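Local coordinates for ESX-1 secretion system protein eccD1 (Mycobacterium tuberculosis, PDB 4KV2) that forms part of the ESX-1 type VII secretion system, which delivers virulence factors such as EsxA and EsxB to host cells, at residues Thr5-Leu11 against Val82-Leu88; Pro22-Glu28 against Lys72-Asp78. All blocks are in the same frame, centred on the assembly; numbering follows the deposited sequence.

Overall arrangement
The chain starts with strand 5-12, which turns back antiparallel into strand 15-22. Residues 22-28 then lead towards helix 31-41. After the helix and the short strand 62-64, loop 72-78 returns to 22-28, and interaction 2 closes the inner loop there. A few residues later, 82-88 reaches 5-11, and interaction 1 closes the outer loop around it, starting strand 86-91 beside the first strand. Interaction 1 thus joins the two central strands of the ubiquitin-like sheet. Interaction 2 ties together two connections at one end of it. They touch through L77 with V82 and L88, and through A23 with T5 and T6.

Interaction 1 (Thr5-Leu11 against Val82-Leu88); sequences TTRVTIL and VVDGSLL
V82 turns its side chain onto V8. With CG1 anti to the backbone N (chi1 178°), V82 places CG1 4.0 Å from V8 CG1, and the two side chains cross at about a right angle. The carbonyl of V82 is reached by a water that also takes the hydroxyl hydrogen of T6. V83 opens a type II turn that ends at S86. Its backbone carbon lies against the methyl CG2 of T6.

D84 OD1 accepts the backbone N-H of R7 at 2.9 Å in an almost straight bond (174° at the hydrogen). The N-H comes to the anti side of OD1, slightly out of the carboxylate plane. A water bridges this same oxygen to T5 O. G85 has the positive phi that suits glycine at this place in the turn. Its N-H meets R7 O from well above the carbonyl plane, a short and off-axis bond.

Past the turn the chain runs parallel to residues 5-11, T9 pairing with L87 and I10 with L88, as the first and last strands do at the centre of the ubiquitin-like (beta-grasp) sheet. S86 O accepts T9 N at 2.9 Å. The hydroxyl of S86 folds back to V83 O, which also takes S86 N from the same face. L87 lies side by side with T9, its CD2 3.6 Å from T9 CG2. The T9 hydroxyl bonds to D18 of the neighbouring strand and shares a water with G85 O.

L88 N donates to T9 O at 2.9 Å, and L88 O accepts L11 N at 2.9 Å. On the face carrying V8 and I10, L88 CD1 rests 4.1 Å from V8 CG1, while L88 CB meets I10 CD1 at 4.0 Å.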
loop_
_atom_site.group_PDB
_atom_site.type_symbol
_atom_site.label_atom_id
_atom_site.label_comp_id
_atom_site.label_asym_id
_atom_site.label_seq_id
_atom_site.Cartn_x
_atom_site.Cartn_y
_atom_site.Cartn_z
ATOM N N THR A 5 -9.552 1.433 -7.077
ATOM C CA THR A 5 -8.278 0.728 -7.194
ATOM C C THR A 5 -8.029 0.301 -8.643
ATOM O O THR A 5 -8.960 0.241 -9.458
ATOM C CB THR A 5 -8.235 -0.539 -6.317
ATOM O OG1 THR A 5 -9.379 -1.329 -6.622
ATOM C CG2 THR A 5 -8.234 -0.230 -4.839
ATOM N N THR A 6 -6.768 -0.001 -8.940
ATOM C CA THR A 6 -6.365 -0.492 -10.241
ATOM C C THR A 6 -5.419 -1.675 -10.037
ATOM O O THR A 6 -4.541 -1.664 -9.155
ATOM C CB THR A 6 -5.676 0.612 -11.097
ATOM O OG1 THR A 6 -6.579 1.696 -11.347
ATOM C CG2 THR A 6 -5.188 0.074 -12.446
ATOM N N ARG A 7 -5.616 -2.689 -10.859
ATOM C CA ARG A 7 -4.744 -3.857 -10.888
ATOM C C ARG A 7 -3.565 -3.572 -11.790
ATOM O O ARG A 7 -3.750 -3.251 -12.965
ATOM C CB ARG A 7 -5.483 -5.086 -11.435
ATOM C CG ARG A 7 -6.181 -5.929 -10.383
ATOM C CD ARG A 7 -7.143 -5.075 -9.590
ATOM N NE ARG A 7 -7.854 -5.809 -8.551
ATOM C CZ ARG A 7 -8.762 -5.236 -7.783
ATOM N NH1 ARG A 7 -9.041 -3.950 -7.974
ATOM N NH2 ARG A 7 -9.371 -5.921 -6.844
ATOM N N VAL A 8 -2.363 -3.676 -11.239
ATOM C CA VAL A 8 -1.158 -3.544 -12.033
ATOM C C VAL A 8 -0.264 -4.735 -11.775
ATOM O O VAL A 8 -0.406 -5.414 -10.753
ATOM C CB VAL A 8 -0.383 -2.224 -11.771
ATOM C CG1 VAL A 8 -1.294 -1.021 -11.991
ATOM C CG2 VAL A 8 0.229 -2.219 -10.392
ATOM N N THR A 9 0.615 -5.017 -12.726
ATOM C CA THR A 9 1.592 -6.070 -12.564
ATOM C C THR A 9 2.953 -5.380 -12.638
ATOM O O THR A 9 3.233 -4.674 -13.603
ATOM C CB THR A 9 1.472 -7.093 -13.686
ATOM O OG1 THR A 9 0.183 -7.741 -13.642
ATOM C CG2 THR A 9 2.573 -8.126 -13.584
ATOM N N ILE A 10 3.783 -5.595 -11.631
ATOM C CA ILE A 10 5.137 -5.076 -11.616
ATOM C C ILE A 10 6.100 -6.114 -12.178
ATOM O O ILE A 10 6.156 -7.248 -11.677
ATOM C CB ILE A 10 5.613 -4.745 -10.173
ATOM C CG1 ILE A 10 4.640 -3.783 -9.496
ATOM C CG2 ILE A 10 7.043 -4.188 -10.194
ATOM C CD1 ILE A 10 4.330 -2.512 -10.275
ATOM N N LEU A 11 6.849 -5.727 -13.200
ATOM C CA LEU A 11 7.944 -6.538 -13.747
ATOM C C LEU A 11 9.276 -6.224 -13.053
ATOM O O LEU A 11 9.724 -5.098 -13.087
ATOM C CB LEU A 11 8.093 -6.241 -15.243
ATOM C CG LEU A 11 9.098 -7.073 -16.062
ATOM C CD1 LEU A 11 8.820 -8.577 -15.961
ATOM C CD2 LEU A 11 9.015 -6.611 -17.502
ATOM N N VAL A 82 -3.333 4.645 -16.698
ATOM C CA VAL A 82 -2.999 3.248 -16.431
ATOM C C VAL A 82 -4.282 2.438 -16.215
ATOM O O VAL A 82 -5.116 2.797 -15.382
ATOM C CB VAL A 82 -2.060 3.133 -15.208
ATOM C CG1 VAL A 82 -1.741 1.683 -14.893
ATOM C CG2 VAL A 82 -0.768 3.892 -15.456
ATOM N N VAL A 83 -4.407 1.332 -16.942
ATOM C CA VAL A 83 -5.623 0.503 -16.952
ATOM C C VAL A 83 -5.348 -0.798 -16.232
ATOM O O VAL A 83 -4.187 -1.160 -16.056
ATOM C CB VAL A 83 -6.129 0.227 -18.399
ATOM C CG1 VAL A 83 -6.463 1.533 -19.101
ATOM C CG2 VAL A 83 -5.112 -0.550 -19.235
ATOM N N ASP A 84 -6.412 -1.491 -15.803
ATOM C CA ASP A 84 -6.256 -2.799 -15.144
ATOM C C ASP A 84 -5.373 -3.768 -15.941
ATOM O O ASP A 84 -5.546 -3.924 -17.164
ATOM C CB ASP A 84 -7.608 -3.484 -14.883
ATOM C CG ASP A 84 -8.403 -2.832 -13.766
ATOM O OD1 ASP A 84 -7.824 -2.409 -12.754
ATOM O OD2 ASP A 84 -9.626 -2.758 -13.894
ATOM N N GLY A 85 -4.434 -4.404 -15.232
ATOM C CA GLY A 85 -3.524 -5.386 -15.817
ATOM C C GLY A 85 -2.273 -4.809 -16.490
ATOM O O GLY A 85 -1.425 -5.560 -16.982
ATOM N N SER A 86 -2.140 -3.485 -16.517
ATOM C CA SER A 86 -0.975 -2.836 -17.109
ATOM C C SER A 86 0.309 -3.308 -16.436
ATOM O O SER A 86 0.352 -3.468 -15.200
ATOM C CB SER A 86 -1.048 -1.310 -16.942
ATOM O OG SER A 86 -1.987 -0.685 -17.803
ATOM N N LEU A 87 1.361 -3.469 -17.246
ATOM C CA LEU A 87 2.698 -3.748 -16.737
ATOM C C LEU A 87 3.367 -2.415 -16.393
ATOM O O LEU A 87 3.439 -1.500 -17.228
ATOM C CB LEU A 87 3.604 -4.437 -17.781
ATOM C CG LEU A 87 3.436 -5.902 -18.122
ATOM C CD1 LEU A 87 4.678 -6.429 -18.838
ATOM C CD2 LEU A 87 3.199 -6.701 -16.861
ATOM N N LEU A 88 3.875 -2.351 -15.174
ATOM C CA LEU A 88 4.753 -1.290 -14.743
ATOM C C LEU A 88 6.089 -1.801 -14.222
ATOM O O LEU A 88 6.252 -2.983 -13.867
ATOM C CB LEU A 88 4.039 -0.447 -13.671
ATOM C CG LEU A 88 2.792 0.312 -14.130
ATOM C CD1 LEU A 88 2.099 1.056 -12.969
ATOM C CD2 LEU A 88 3.102 1.301 -15.220
HETATM O O HOH W 1 -9.587 -2.207 -10.702
HETATM O O HOH W 2 -5.770 3.793 -12.886
HETATM O O HOH W 3 -0.779 -8.004 -16.124
#

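Interaction 2 (Pro22-Glu28 against Lys72-Asp78); sequences PAAVPME and KLDQSLD
The carboxylate of D78 has A23 on one face. A23 O sits almost directly over D78 CG at 3.2 Å, and A23 CB covers the same face, about equally near both oxygens. In this ubiquitin-like fold, the contact joins the connection between strand 15-22 and helix 31-41 to the long loop before strand 86-91. At E28 the carboxylate lays one face over the L73-D74 peptide, with E28 CD 3.5 Å from L73 O. Its plane is turned 61° from that of the D74 carboxylate. The ring of P26 touches L73 O and D74 O through CB, and it also packs on E40 of the second subunit.

A type I turn from K72 to Q75 presents carbonyls to the first segment. Q75 O accepts M27 N at 2.9 Å, nearly straight at the hydrogen (174°). L73 O takes E28 N at 2.9 Å, in the carbonyl plane and on a lone pair. At the other end D78 N bonds to A23 O at 3.0 Å, in the carbonyl plane. One water joins L77 N to V25 O and P22 O. The hydroxyl of S76 bonds to D79 N and shares a second water with A24 O.

M27 is buried. Its SD meets L77 CD2 at 4.0 Å, the two side chains crossing at about a right angle. The bend at chi3 (-90°) brings M27 CE to 3.2 Å from Q75 O and 3.3 Å from K72 O.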
loop_
_atom_site.group_PDB
_atom_site.type_symbol
_atom_site.label_atom_id
_atom_site.label_comp_id
_atom_site.label_asym_id
_atom_site.label_seq_id
_atom_site.Cartn_x
_atom_site.Cartn_y
_atom_site.Cartn_z
ATOM N N PRO A 22 -4.075 2.120 -5.260
ATOM C CA PRO A 22 -5.080 3.183 -5.374
ATOM C C PRO A 22 -5.051 3.834 -6.756
ATOM O O PRO A 22 -3.962 4.275 -7.228
ATOM C CB PRO A 22 -4.646 4.209 -4.332
ATOM C CG PRO A 22 -3.633 3.542 -3.477
ATOM C CD PRO A 22 -3.026 2.434 -4.283
ATOM N N ALA A 23 -6.220 3.949 -7.365
ATOM C CA ALA A 23 -6.335 4.506 -8.696
ATOM C C ALA A 23 -6.261 6.028 -8.755
ATOM O O ALA A 23 -5.786 6.542 -9.741
ATOM C CB ALA A 23 -7.640 4.048 -9.331
ATOM N N ALA A 24 -6.765 6.742 -7.734
ATOM C CA ALA A 24 -7.039 8.180 -7.840
ATOM C C ALA A 24 -6.152 9.075 -6.946
ATOM O O ALA A 24 -6.226 10.295 -7.017
ATOM C CB ALA A 24 -8.515 8.439 -7.562
ATOM N N VAL A 25 -5.288 8.448 -6.150
ATOM C CA VAL A 25 -4.388 9.120 -5.231
ATOM C C VAL A 25 -3.034 9.254 -5.920
ATOM O O VAL A 25 -2.613 8.342 -6.636
ATOM C CB VAL A 25 -4.243 8.244 -3.972
ATOM C CG1 VAL A 25 -3.214 8.787 -3.006
ATOM C CG2 VAL A 25 -5.595 8.108 -3.291
ATOM N N PRO A 26 -2.318 10.369 -5.687
ATOM C CA PRO A 26 -1.022 10.524 -6.329
ATOM C C PRO A 26 -0.066 9.380 -6.003
ATOM O O PRO A 26 -0.029 8.887 -4.881
ATOM C CB PRO A 26 -0.508 11.857 -5.769
ATOM C CG PRO A 26 -1.753 12.627 -5.536
ATOM C CD PRO A 26 -2.706 11.604 -4.979
ATOM N N MET A 27 0.670 8.966 -7.016
ATOM C CA MET A 27 1.652 7.891 -6.875
ATOM C C MET A 27 2.685 8.125 -5.766
ATOM O O MET A 27 3.033 7.186 -5.062
ATOM C CB MET A 27 2.338 7.643 -8.205
ATOM C CG MET A 27 1.514 6.820 -9.195
ATOM S SD MET A 27 2.192 6.705 -10.872
ATOM C CE MET A 27 1.454 8.114 -11.694
ATOM N N GLU A 28 3.108 9.367 -5.564
ATOM C CA GLU A 28 4.064 9.707 -4.483
ATOM C C GLU A 28 3.583 9.312 -3.075
ATOM O O GLU A 28 4.399 9.093 -2.192
ATOM C CB GLU A 28 4.453 11.210 -4.510
ATOM C CG GLU A 28 3.304 12.187 -4.363
ATOM C CD GLU A 28 3.626 13.613 -4.806
ATOM O OE1 GLU A 28 4.729 13.874 -5.351
ATOM O OE2 GLU A 28 2.745 14.488 -4.613
ATOM N N LYS A 72 4.925 10.813 -13.769
ATOM C CA LYS A 72 4.927 11.896 -12.769
ATOM C C LYS A 72 4.348 11.436 -11.431
ATOM O O LYS A 72 3.205 10.939 -11.346
ATOM C CB LYS A 72 4.156 13.124 -13.286
ATOM C CG LYS A 72 4.785 13.779 -14.506
ATOM C CD LYS A 72 6.014 14.596 -14.135
ATOM C CE LYS A 72 6.889 14.875 -15.342
ATOM N NZ LYS A 72 6.306 15.939 -16.193
ATOM N N LEU A 73 5.146 11.622 -10.384
ATOM C CA LEU A 73 4.781 11.210 -9.036
ATOM C C LEU A 73 3.624 11.996 -8.433
ATOM O O LEU A 73 2.924 11.485 -7.538
ATOM C CB LEU A 73 5.996 11.324 -8.104
ATOM C CG LEU A 73 7.011 10.193 -8.233
ATOM C CD1 LEU A 73 8.347 10.641 -7.663
ATOM C CD2 LEU A 73 6.522 8.939 -7.549
ATOM N N ASP A 74 3.391 13.210 -8.911
ATOM C CA ASP A 74 2.225 13.978 -8.442
ATOM C C ASP A 74 0.909 13.623 -9.137
ATOM O O ASP A 74 -0.135 14.202 -8.841
ATOM C CB ASP A 74 2.484 15.487 -8.465
ATOM C CG ASP A 74 2.694 16.052 -9.854
ATOM O OD1 ASP A 74 2.766 15.323 -10.855
ATOM O OD2 ASP A 74 2.814 17.273 -9.943
ATOM N N GLN A 75 0.954 12.647 -10.040
ATOM C CA GLN A 75 -0.232 12.176 -10.736
ATOM C C GLN A 75 -0.663 10.836 -10.164
ATOM O O GLN A 75 0.139 10.135 -9.583
ATOM C CB GLN A 75 0.044 12.056 -12.237
ATOM C CG GLN A 75 -0.004 13.386 -12.959
ATOM C CD GLN A 75 0.264 13.259 -14.457
ATOM O OE1 GLN A 75 -0.062 12.238 -15.103
ATOM N NE2 GLN A 75 0.864 14.295 -15.021
ATOM N N SER A 76 -1.952 10.532 -10.298
ATOM C CA SER A 76 -2.512 9.233 -9.963
ATOM C C SER A 76 -2.360 8.311 -11.163
ATOM O O SER A 76 -2.105 8.772 -12.294
ATOM C CB SER A 76 -3.999 9.391 -9.645
ATOM O OG SER A 76 -4.716 9.820 -10.817
ATOM N N LEU A 77 -2.503 7.008 -10.931
ATOM C CA LEU A 77 -2.571 6.029 -12.042
ATOM C C LEU A 77 -3.680 6.347 -13.061
ATOM O O LEU A 77 -3.504 6.136 -14.271
ATOM C CB LEU A 77 -2.743 4.623 -11.487
ATOM C CG LEU A 77 -1.541 4.072 -10.696
ATOM C CD1 LEU A 77 -1.971 2.801 -9.993
ATOM C CD2 LEU A 77 -0.353 3.765 -11.608
ATOM N N ASP A 78 -4.819 6.866 -12.584
ATOM C CA ASP A 78 -5.893 7.285 -13.493
ATOM C C ASP A 78 -5.429 8.440 -14.385
ATOM O O ASP A 78 -5.639 8.411 -15.595
ATOM C CB ASP A 78 -7.129 7.759 -12.728
ATOM C CG ASP A 78 -7.946 6.624 -12.115
ATOM O OD1 ASP A 78 -7.851 5.455 -12.534
ATOM O OD2 ASP A 78 -8.732 6.932 -11.198
HETATM O O HOH W 4 -2.568 6.134 -8.168
HETATM O O HOH W 5 -7.034 11.016 -10.095
#